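Local coordinates for probable glutamine-binding lipoprotein GlnH (GLNBP) (Mycobacterium tuberculosis, PDB 6H20) that binds an amino acid, here asparagine, as a family 3 solute-binding lipoprotein, and probably senses aspartate to regulate protein kinase G and glutamate metabolism, at residues A[84-89]-A[94-99]; A[162-167]-A[174-179]; A[193-198]-A[217-222]; A[57-60]-A[66-69]. One frame throughout, in Å; residues are numbered along the deposited sequence.

Contact 1: residues A[84-89]-A[94-99]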
# COMPACT_ATOMS: atom_id res chain seq x y z
N GLU A 84 13.85 -5.95 -5.36
CA GLU A 84 15.14 -5.35 -4.99
C GLU A 84 15.64 -5.90 -3.66
O GLU A 84 16.86 -6.08 -3.48
CB GLU A 84 15.02 -3.83 -4.97
CG GLU A 84 14.78 -3.21 -6.34
CD GLU A 84 15.84 -3.59 -7.36
OE1 GLU A 84 17.04 -3.64 -6.98
OE2 GLU A 84 15.48 -3.85 -8.53
N VAL A 85 14.74 -6.17 -2.71
CA VAL A 85 15.13 -6.88 -1.50
C VAL A 85 15.70 -8.25 -1.85
O VAL A 85 16.76 -8.64 -1.36
CB VAL A 85 13.94 -6.99 -0.52
CG1 VAL A 85 14.35 -7.76 0.74
CG2 VAL A 85 13.43 -5.60 -0.18
N ALA A 86 15.00 -8.98 -2.71
CA ALA A 86 15.49 -10.30 -3.11
C ALA A 86 16.84 -10.19 -3.81
O ALA A 86 17.72 -11.05 -3.63
CB ALA A 86 14.47 -10.99 -4.02
N ARG A 87 17.04 -9.14 -4.62
CA ARG A 87 18.34 -8.95 -5.25
C ARG A 87 19.44 -8.82 -4.20
O ARG A 87 20.52 -9.40 -4.36
CB ARG A 87 18.32 -7.71 -6.15
CG ARG A 87 19.56 -7.60 -7.04
CD ARG A 87 19.76 -6.17 -7.57
NE ARG A 87 18.59 -5.67 -8.30
CZ ARG A 87 18.33 -5.95 -9.58
NH1 ARG A 87 19.13 -6.74 -10.28
NH2 ARG A 87 17.25 -5.44 -10.16
N ASP A 88 19.18 -8.08 -3.13
CA ASP A 88 20.18 -7.91 -2.08
C ASP A 88 20.45 -9.23 -1.35
O ASP A 88 21.58 -9.45 -0.88
CB ASP A 88 19.73 -6.84 -1.08
CG ASP A 88 19.97 -5.42 -1.59
OD1 ASP A 88 20.36 -5.25 -2.76
OD2 ASP A 88 19.76 -4.49 -0.80
N ILE A 89 19.45 -10.10 -1.23
CA ILE A 89 19.65 -11.37 -0.53
C ILE A 89 20.37 -12.37 -1.42
O ILE A 89 21.34 -13.02 -0.99
CB ILE A 89 18.31 -11.94 -0.02
CG1 ILE A 89 17.65 -10.98 0.97
CG2 ILE A 89 18.52 -13.32 0.63
CD1 ILE A 89 16.24 -11.38 1.39
N SER A 94 14.97 -12.67 -8.94
CA SER A 94 13.94 -13.63 -9.33
C SER A 94 13.62 -14.69 -8.27
O SER A 94 12.75 -15.54 -8.53
CB SER A 94 14.29 -14.30 -10.66
OG SER A 94 15.57 -14.89 -10.60
N HIS A 95 14.26 -14.67 -7.11
CA HIS A 95 14.02 -15.68 -6.08
C HIS A 95 12.95 -15.20 -5.10
O HIS A 95 13.22 -14.91 -3.92
CB HIS A 95 15.32 -16.03 -5.36
CG HIS A 95 16.33 -16.70 -6.24
ND1 HIS A 95 17.34 -16.00 -6.86
CD2 HIS A 95 16.48 -17.99 -6.61
CE1 HIS A 95 18.08 -16.84 -7.57
NE2 HIS A 95 17.57 -18.05 -7.43
N VAL A 96 11.72 -15.14 -5.60
CA VAL A 96 10.57 -14.66 -4.84
C VAL A 96 9.40 -15.61 -5.03
O VAL A 96 9.13 -16.06 -6.15
CB VAL A 96 10.17 -13.24 -5.31
CG1 VAL A 96 8.89 -12.80 -4.64
CG2 VAL A 96 11.28 -12.23 -5.02
N GLU A 97 8.71 -15.92 -3.93
CA GLU A 97 7.42 -16.59 -3.95
C GLU A 97 6.40 -15.67 -3.29
O GLU A 97 6.70 -15.02 -2.28
CB GLU A 97 7.52 -17.92 -3.19
CG GLU A 97 6.17 -18.62 -2.97
CD GLU A 97 6.31 -19.93 -2.20
OE1 GLU A 97 7.34 -20.10 -1.51
OE2 GLU A 97 5.41 -20.79 -2.28
N TYR A 98 5.21 -15.58 -3.88
CA TYR A 98 4.17 -14.69 -3.38
C TYR A 98 3.16 -15.46 -2.54
O TYR A 98 2.84 -16.62 -2.85
CB TYR A 98 3.46 -13.97 -4.53
CG TYR A 98 4.43 -13.21 -5.39
CD1 TYR A 98 5.03 -12.05 -4.93
CD2 TYR A 98 4.81 -13.69 -6.63
CE1 TYR A 98 5.95 -11.36 -5.69
CE2 TYR A 98 5.74 -13.02 -7.41
CZ TYR A 98 6.31 -11.85 -6.92
OH TYR A 98 7.24 -11.17 -7.66
N ARG A 99 2.71 -14.85 -1.45
CA ARG A 99 1.53 -15.30 -0.73
C ARG A 99 0.45 -14.26 -0.97
O ARG A 99 0.62 -13.09 -0.61
CB ARG A 99 1.77 -15.47 0.77
CG ARG A 99 0.55 -16.10 1.46
CD ARG A 99 0.68 -16.26 2.97
NE ARG A 99 1.74 -17.18 3.35
CZ ARG A 99 1.56 -18.47 3.66
NH1 ARG A 99 0.35 -19.01 3.63
NH2 ARG A 99 2.61 -19.21 4.00
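A86 of helix 77-90 and V96, the first residue of strand 96-100, meet where the chain turns out of a helix into the next parallel strand, the closing step of a beta-alpha-beta crossover from strand 53-57. The touch is a small apolar one. The methyl CB of A86 stands 3.6 Å from CG2 of V96 and 4.1 Å from the backbone O of H95, resting on the bend just before the strand. V96 has CG1 anti to its backbone N (chi1 174°), which leaves CG2 beside that N and turned to the helix. Its side chain also touches V55 of the neighbouring strand. With an alanine on the helix, the backbones come close, CA of A86 lying 6.3 Å from CA of H95. H95 is the centre of an inverse gamma turn, closed by a weak bond from N of V96 to O of S94. CB of H95 heads for segment 84-89, but the imidazole leads away from it and meets the ring of F90, at the end of the same helix. On another side of the helix, R87 grips E84 side-on. NE of R87 meets OE1 of E84 at 2.9 Å, and NH2 of R87 meets OE2 of E84 at 2.9 Å in a nearly straight bond (174°). Both oxygens lie close to the guanidinium plane. R256 of helix 244-259 adds a second positive charge at OE1 of E84, which would probably help keep the carboxylate ionised. V85 and I89 pack on L53 of the neighbouring strand, a helix-on-sheet packing typical of the alpha/beta lobes of periplasmic-binding-protein folds.

Contact 2: residues A[162-167]-A[174-179]; sequences KRVCVA and RRIREI
Strand 163-167 runs past I176 of helix 171-176 with CA of V164 8.3 Å from CA of I176, so side chains, not backbones, fill the gap. The strand alternates: V164 and V166 direct their CB atoms at the helix, while C165 between them faces the other way and forms a disulfide with C194. I176 answers both valines with one branch. Its CG1 lies beside the backbone N, anti to the carbonyl carbon, and the bend at chi2 (-54°) carries CD1 toward V164. CG1 of I176 thus meets CG1 of V166 at 3.9 Å, and CD1 of I176 comes within 4.4 Å of CG1 of V164, a looser touch. The I176 and V166 side chains slide past each other in opposite directions. I185 of the adjoining strand 184-188 touches both, and W191, a ligand-pocket residue, lies against V166. A type I turn runs from I176 to I179, with N of I179 bonding to O of I176 at 3.1 Å. R174, R175 and E178 form a salt-bridge network that does not touch the strand. There NH2 of R174 pairs with OE2 of E178 at 2.9 Å. NH1 of R175 is a long 3.8 Å from OE1 of E178, which stands well out of the guanidinium plane, so charge alone links them. Within the beta-alpha-beta unit 163-188, the helix therefore meets the strand through buried aliphatic contacts without directional bonds: shape and burial of hydrocarbon set the fit, while the ion pairs take no part in it.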
# COMPACT_ATOMS: atom_id res chain seq x y z
N LYS A 162 -23.59 9.86 0.03
CA LYS A 162 -23.32 9.15 -1.21
C LYS A 162 -22.64 7.82 -0.93
O LYS A 162 -22.10 7.59 0.16
CB LYS A 162 -22.44 10.01 -2.13
CG LYS A 162 -23.04 11.38 -2.44
CD LYS A 162 -23.99 11.33 -3.62
CE LYS A 162 -24.37 12.74 -4.09
NZ LYS A 162 -23.23 13.71 -3.95
N ARG A 163 -22.68 6.93 -1.91
CA ARG A 163 -22.15 5.57 -1.76
C ARG A 163 -20.65 5.61 -2.07
O ARG A 163 -20.26 5.83 -3.22
CB ARG A 163 -22.88 4.59 -2.68
CG ARG A 163 -24.35 4.40 -2.32
CD ARG A 163 -25.10 3.75 -3.47
NE ARG A 163 -24.96 4.51 -4.70
CZ ARG A 163 -25.28 4.06 -5.91
NH1 ARG A 163 -25.78 2.83 -6.05
NH2 ARG A 163 -25.11 4.83 -6.98
N VAL A 164 -19.82 5.37 -1.06
CA VAL A 164 -18.37 5.45 -1.19
C VAL A 164 -17.79 4.08 -0.89
O VAL A 164 -18.07 3.50 0.17
CB VAL A 164 -17.80 6.50 -0.22
CG1 VAL A 164 -16.29 6.54 -0.31
CG2 VAL A 164 -18.41 7.86 -0.51
N CYS A 165 -16.96 3.57 -1.80
CA CYS A 165 -16.36 2.25 -1.68
C CYS A 165 -14.97 2.32 -1.06
O CYS A 165 -14.15 3.17 -1.44
CB CYS A 165 -16.27 1.61 -3.07
SG CYS A 165 -15.75 -0.13 -3.06
N VAL A 166 -14.71 1.39 -0.13
CA VAL A 166 -13.39 1.21 0.48
C VAL A 166 -13.14 -0.27 0.65
O VAL A 166 -14.07 -1.06 0.87
CB VAL A 166 -13.24 1.92 1.84
CG1 VAL A 166 -13.19 3.43 1.66
CG2 VAL A 166 -14.36 1.50 2.77
N ALA A 167 -11.87 -0.67 0.59
CA ALA A 167 -11.53 -2.05 0.91
C ALA A 167 -11.46 -2.23 2.42
O ALA A 167 -11.01 -1.34 3.15
CB ALA A 167 -10.20 -2.44 0.28
N ARG A 174 -10.93 3.95 7.67
CA ARG A 174 -10.90 4.75 8.90
C ARG A 174 -11.10 6.23 8.61
O ARG A 174 -11.81 6.92 9.36
CB ARG A 174 -9.58 4.49 9.64
CG ARG A 174 -9.39 5.35 10.88
CD ARG A 174 -10.40 5.02 11.97
NE ARG A 174 -10.18 5.84 13.17
CZ ARG A 174 -10.49 7.13 13.25
NH1 ARG A 174 -10.26 7.80 14.37
NH2 ARG A 174 -11.05 7.75 12.22
N ARG A 175 -10.53 6.74 7.52
CA ARG A 175 -10.68 8.16 7.20
C ARG A 175 -12.10 8.49 6.74
O ARG A 175 -12.65 9.54 7.09
CB ARG A 175 -9.66 8.55 6.14
CG ARG A 175 -9.80 9.98 5.60
CD ARG A 175 -9.63 11.00 6.72
NE ARG A 175 -9.79 12.38 6.26
CZ ARG A 175 -10.95 13.02 6.17
NH1 ARG A 175 -12.08 12.40 6.50
NH2 ARG A 175 -10.99 14.27 5.74
N ILE A 176 -12.72 7.62 5.93
CA ILE A 176 -14.10 7.83 5.52
C ILE A 176 -15.05 7.79 6.72
O ILE A 176 -16.10 8.45 6.72
CB ILE A 176 -14.49 6.80 4.44
CG1 ILE A 176 -13.63 7.03 3.20
CG2 ILE A 176 -15.98 6.88 4.10
CD1 ILE A 176 -13.66 8.41 2.67
N ARG A 177 -14.70 7.02 7.76
CA ARG A 177 -15.54 6.97 8.96
C ARG A 177 -15.52 8.27 9.75
O ARG A 177 -16.30 8.40 10.70
CB ARG A 177 -15.11 5.80 9.84
CG ARG A 177 -15.50 4.43 9.30
CD ARG A 177 -16.91 4.03 9.75
NE ARG A 177 -16.92 3.67 11.17
CZ ARG A 177 -17.46 4.43 12.12
NH1 ARG A 177 -18.05 5.57 11.80
NH2 ARG A 177 -17.40 4.04 13.39
N GLU A 178 -14.66 9.23 9.40
CA GLU A 178 -14.65 10.53 10.05
C GLU A 178 -15.63 11.51 9.42
O GLU A 178 -15.92 12.54 10.03
CB GLU A 178 -13.25 11.15 10.01
CG GLU A 178 -12.24 10.36 10.81
CD GLU A 178 -10.82 10.87 10.62
OE1 GLU A 178 -10.64 11.95 10.01
OE2 GLU A 178 -9.89 10.18 11.08
N ILE A 179 -16.14 11.21 8.23
CA ILE A 179 -16.92 12.20 7.49
C ILE A 179 -18.28 12.37 8.15
O ILE A 179 -18.96 11.40 8.49
CB ILE A 179 -17.03 11.80 6.01
CG1 ILE A 179 -15.64 11.84 5.37
CG2 ILE A 179 -17.97 12.73 5.27
CD1 ILE A 179 -15.61 11.20 3.98

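Contact 3: residues A[193-198]-A[217-222]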
# COMPACT_ATOMS: atom_id res chain seq x y z
N ASP A 193 -12.28 -4.38 -6.84
CA ASP A 193 -13.71 -4.59 -6.66
C ASP A 193 -14.46 -3.26 -6.62
O ASP A 193 -15.60 -3.17 -7.08
CB ASP A 193 -13.97 -5.38 -5.38
CG ASP A 193 -13.30 -6.73 -5.39
OD1 ASP A 193 -13.14 -7.32 -6.48
OD2 ASP A 193 -12.94 -7.23 -4.30
N CYS A 194 -13.83 -2.22 -6.05
CA CYS A 194 -14.44 -0.89 -6.06
C CYS A 194 -14.58 -0.38 -7.48
O CYS A 194 -15.58 0.26 -7.82
CB CYS A 194 -13.61 0.10 -5.24
SG CYS A 194 -13.72 -0.07 -3.47
N LEU A 195 -13.58 -0.66 -8.32
CA LEU A 195 -13.67 -0.21 -9.70
C LEU A 195 -14.83 -0.88 -10.41
O LEU A 195 -15.61 -0.22 -11.10
CB LEU A 195 -12.35 -0.47 -10.43
CG LEU A 195 -12.42 -0.15 -11.92
CD1 LEU A 195 -12.75 1.33 -12.12
CD2 LEU A 195 -11.12 -0.52 -12.61
N VAL A 196 -14.98 -2.19 -10.23
CA VAL A 196 -16.11 -2.90 -10.83
C VAL A 196 -17.43 -2.30 -10.36
O VAL A 196 -18.34 -2.05 -11.16
CB VAL A 196 -16.03 -4.41 -10.53
CG1 VAL A 196 -17.32 -5.10 -10.98
CG2 VAL A 196 -14.83 -5.01 -11.24
N ALA A 197 -17.55 -2.05 -9.05
CA ALA A 197 -18.78 -1.49 -8.51
C ALA A 197 -19.10 -0.13 -9.13
O ALA A 197 -20.26 0.18 -9.41
CB ALA A 197 -18.67 -1.36 -6.99
N LEU A 198 -18.07 0.70 -9.35
CA LEU A 198 -18.32 2.01 -9.94
C LEU A 198 -18.66 1.88 -11.42
O LEU A 198 -19.55 2.57 -11.92
CB LEU A 198 -17.10 2.91 -9.73
CG LEU A 198 -17.22 4.37 -10.16
CD1 LEU A 198 -18.45 5.06 -9.56
CD2 LEU A 198 -15.96 5.12 -9.76
N VAL A 217 -7.69 4.72 -12.57
CA VAL A 217 -7.88 5.61 -13.72
C VAL A 217 -7.26 5.02 -14.97
O VAL A 217 -7.80 5.14 -16.08
CB VAL A 217 -7.31 7.01 -13.43
CG1 VAL A 217 -7.27 7.87 -14.71
CG2 VAL A 217 -8.12 7.70 -12.36
N GLU A 218 -6.09 4.39 -14.83
CA GLU A 218 -5.45 3.79 -16.00
C GLU A 218 -6.31 2.71 -16.62
O GLU A 218 -6.29 2.52 -17.85
CB GLU A 218 -4.07 3.23 -15.63
CG GLU A 218 -3.08 4.27 -15.19
CD GLU A 218 -1.98 4.51 -16.21
OE1 GLU A 218 -2.23 4.31 -17.41
OE2 GLU A 218 -0.86 4.89 -15.80
N GLU A 219 -7.11 2.02 -15.81
CA GLU A 219 -8.02 1.02 -16.34
C GLU A 219 -9.31 1.62 -16.86
O GLU A 219 -9.97 1.00 -17.70
CB GLU A 219 -8.33 -0.02 -15.25
CG GLU A 219 -7.12 -0.86 -14.89
CD GLU A 219 -7.32 -1.77 -13.69
OE1 GLU A 219 -7.04 -2.98 -13.82
OE2 GLU A 219 -7.74 -1.28 -12.62
N ASP A 220 -9.69 2.80 -16.39
CA ASP A 220 -10.99 3.39 -16.71
C ASP A 220 -10.81 4.90 -16.82
O ASP A 220 -11.10 5.64 -15.87
CB ASP A 220 -12.01 3.05 -15.63
CG ASP A 220 -13.43 3.46 -15.99
OD1 ASP A 220 -13.61 4.19 -16.98
OD2 ASP A 220 -14.36 3.06 -15.25
N PRO A 221 -10.39 5.40 -17.98
CA PRO A 221 -10.11 6.85 -18.10
C PRO A 221 -11.34 7.74 -18.07
O PRO A 221 -11.20 8.97 -18.10
CB PRO A 221 -9.36 6.96 -19.44
CG PRO A 221 -8.94 5.57 -19.77
CD PRO A 221 -9.94 4.65 -19.16
N TYR A 222 -12.54 7.16 -17.98
CA TYR A 222 -13.74 7.94 -17.71
C TYR A 222 -13.75 8.48 -16.28
O TYR A 222 -14.50 9.40 -15.97
CB TYR A 222 -14.96 7.05 -18.03
CG TYR A 222 -16.32 7.49 -17.52
CD1 TYR A 222 -16.83 8.75 -17.80
CD2 TYR A 222 -17.12 6.61 -16.79
CE1 TYR A 222 -18.10 9.13 -17.35
CE2 TYR A 222 -18.37 6.98 -16.34
CZ TYR A 222 -18.85 8.23 -16.61
OH TYR A 222 -20.11 8.58 -16.14
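L195, on helix 191-199, sends its CB toward the C-terminal end of helix 210-219, where E219 and D220 receive it. CG anti to the backbone N (chi1 174°) points the fork of methyls at the two acidic residues. CD1 takes D220: it lies 4.0 Å from CB of D220 and 3.9 Å from OD2 of D220. CD2 takes E219, 3.9 Å from CB of E219 and 3.5 Å from OE2 of E219, with CD of that carboxylate just behind. The leucine crosses each acid obliquely; CB of each acid meets a methyl, and one carboxylate oxygen of each touches it by van der Waals contact. E219 is extended beyond CG, which brings its carboxylate alongside CD2, and it also touches N62. D220 is the first residue to leave helical geometry. Its other oxygen, OD1, takes a weak, bent bond from N of Y222 at 3.3 Å (140°), which may help to place the carboxylate near the turn into P221 and Y222. CA of L195 is 8.3 Å from CA of D220, a spacing bridged by side chains alone. L223, at the start of strand 223-226, touches both L195 and L198, adding apolar contact. Two helices meeting in this way, one by its flank and the other by its end, over strands of the shared sheet, are consistent with the second alpha/beta lobe of a solute-binding protein of family 3.

Contact 4: residues A[57-60]-A[66-69]; sequences LDIG and FRDP
I59 takes a chi1 of 60°, with CG1 between the backbone N and the carbonyl carbon and CG2 beside the N, an arrangement in which one branch runs outward to R67 while the other lies over the backbone of F66 and R67. CD1 of I59 ends 4.1 Å from NH2 of R67, at an oblique angle to the guanidinium. The arginine starts out extended and bends at chi3 (-44°), which brings NH2 to the end of the isoleucine; NH1 of R67 bonds to O of G72. Below the side chains the backbones touch: CA of I59 is 3.8 Å from CA of F66, and CB of I59 is 4.0 Å from N of R67. The side chain of F66 sets off away from 57-60, though its CB stays 4.0 Å from O of I59. A water ties the two segments, donating to O of I59 at 2.9 Å and accepting from N of R67 at 3.0 Å. This loop follows the C-terminal end of parallel strand 53-57, the sheet end at which periplasmic-binding-protein folds bind their solutes. It contains an Asx turn: N of G60 reaches OD1 of D58 at 2.9 Å, from above the carboxylate plane. OD2 of D58 makes a salt bridge to NZ of K120, a residue of the asparagine pocket, making D58 a second-shell group that probably helps position that lysine.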
# COMPACT_ATOMS: atom_id res chain seq x y z
N LEU A 57 1.38 -9.95 -0.88
CA LEU A 57 0.78 -8.91 -1.72
C LEU A 57 -0.45 -9.53 -2.36
O LEU A 57 -0.90 -10.61 -1.96
CB LEU A 57 1.78 -8.34 -2.72
CG LEU A 57 2.71 -9.26 -3.52
CD1 LEU A 57 1.93 -10.19 -4.47
CD2 LEU A 57 3.73 -8.42 -4.29
N ASP A 58 -1.02 -8.86 -3.36
CA ASP A 58 -2.19 -9.43 -4.04
C ASP A 58 -2.11 -9.12 -5.52
O ASP A 58 -1.08 -8.66 -6.03
CB ASP A 58 -3.50 -8.94 -3.40
CG ASP A 58 -3.85 -7.50 -3.77
OD1 ASP A 58 -3.11 -6.83 -4.52
OD2 ASP A 58 -4.91 -7.03 -3.31
N ILE A 59 -3.22 -9.33 -6.23
CA ILE A 59 -3.33 -8.89 -7.61
C ILE A 59 -4.45 -7.86 -7.81
O ILE A 59 -4.92 -7.66 -8.92
CB ILE A 59 -3.38 -10.06 -8.60
CG1 ILE A 59 -4.58 -10.97 -8.34
CG2 ILE A 59 -2.10 -10.88 -8.51
CD1 ILE A 59 -4.74 -12.08 -9.36
N GLY A 60 -4.87 -7.18 -6.75
CA GLY A 60 -5.96 -6.22 -6.84
C GLY A 60 -5.59 -4.76 -6.99
O GLY A 60 -6.49 -3.91 -6.99
N PHE A 66 -0.31 -6.73 -9.55
CA PHE A 66 -1.41 -7.14 -10.42
C PHE A 66 -0.85 -8.15 -11.41
O PHE A 66 0.36 -8.24 -11.59
CB PHE A 66 -2.03 -5.93 -11.14
CG PHE A 66 -1.12 -5.29 -12.16
CD1 PHE A 66 -0.14 -4.38 -11.76
CD2 PHE A 66 -1.24 -5.61 -13.50
CE1 PHE A 66 0.70 -3.79 -12.70
CE2 PHE A 66 -0.40 -5.02 -14.44
CZ PHE A 66 0.57 -4.11 -14.05
N ARG A 67 -1.74 -8.91 -12.04
CA ARG A 67 -1.31 -9.85 -13.07
C ARG A 67 -1.36 -9.15 -14.43
O ARG A 67 -2.42 -8.69 -14.85
CB ARG A 67 -2.14 -11.13 -13.08
CG ARG A 67 -1.58 -12.16 -14.06
CD ARG A 67 -2.31 -13.50 -14.03
NE ARG A 67 -2.59 -13.97 -12.67
CZ ARG A 67 -1.71 -14.57 -11.88
NH1 ARG A 67 -0.46 -14.76 -12.29
NH2 ARG A 67 -2.07 -14.96 -10.67
N ASP A 68 -0.21 -9.07 -15.09
CA ASP A 68 -0.17 -8.48 -16.42
C ASP A 68 -0.99 -9.34 -17.37
O ASP A 68 -0.75 -10.55 -17.46
CB ASP A 68 1.29 -8.43 -16.89
CG ASP A 68 1.45 -7.71 -18.22
OD1 ASP A 68 0.97 -8.23 -19.26
OD2 ASP A 68 2.06 -6.62 -18.24
N PRO A 69 -1.98 -8.78 -18.07
CA PRO A 69 -2.83 -9.62 -18.93
C PRO A 69 -2.12 -10.20 -20.14
O PRO A 69 -2.66 -11.13 -20.75
CB PRO A 69 -3.97 -8.66 -19.34
CG PRO A 69 -3.38 -7.30 -19.22
CD PRO A 69 -2.38 -7.36 -18.08
O HOH W 1 -4.67 -8.50 -11.64

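How the contacts relate
The four contacts fall into two pairs joined by direct links. Contacts 1 and 4 meet along neighbouring parallel strands, O of R99 lying 3.2 Å from N of L57 in a probable hydrogen bond. Contacts 2 and 3 are tied covalently by the disulfide C165-C194, with SG atoms 2.1 Å apart. The pairs are consistent with the two lobes of the fold: the centres of contacts 1 and 2 are 35 Å apart, on opposite sides of the chain's centre, whereas contacts 3 and 4 approach to about 6 Å between nearest atoms. Bound asparagine lies about 8 Å from the side chain of D58, about 9 Å from that of V166 and about 13 Å from that of L195.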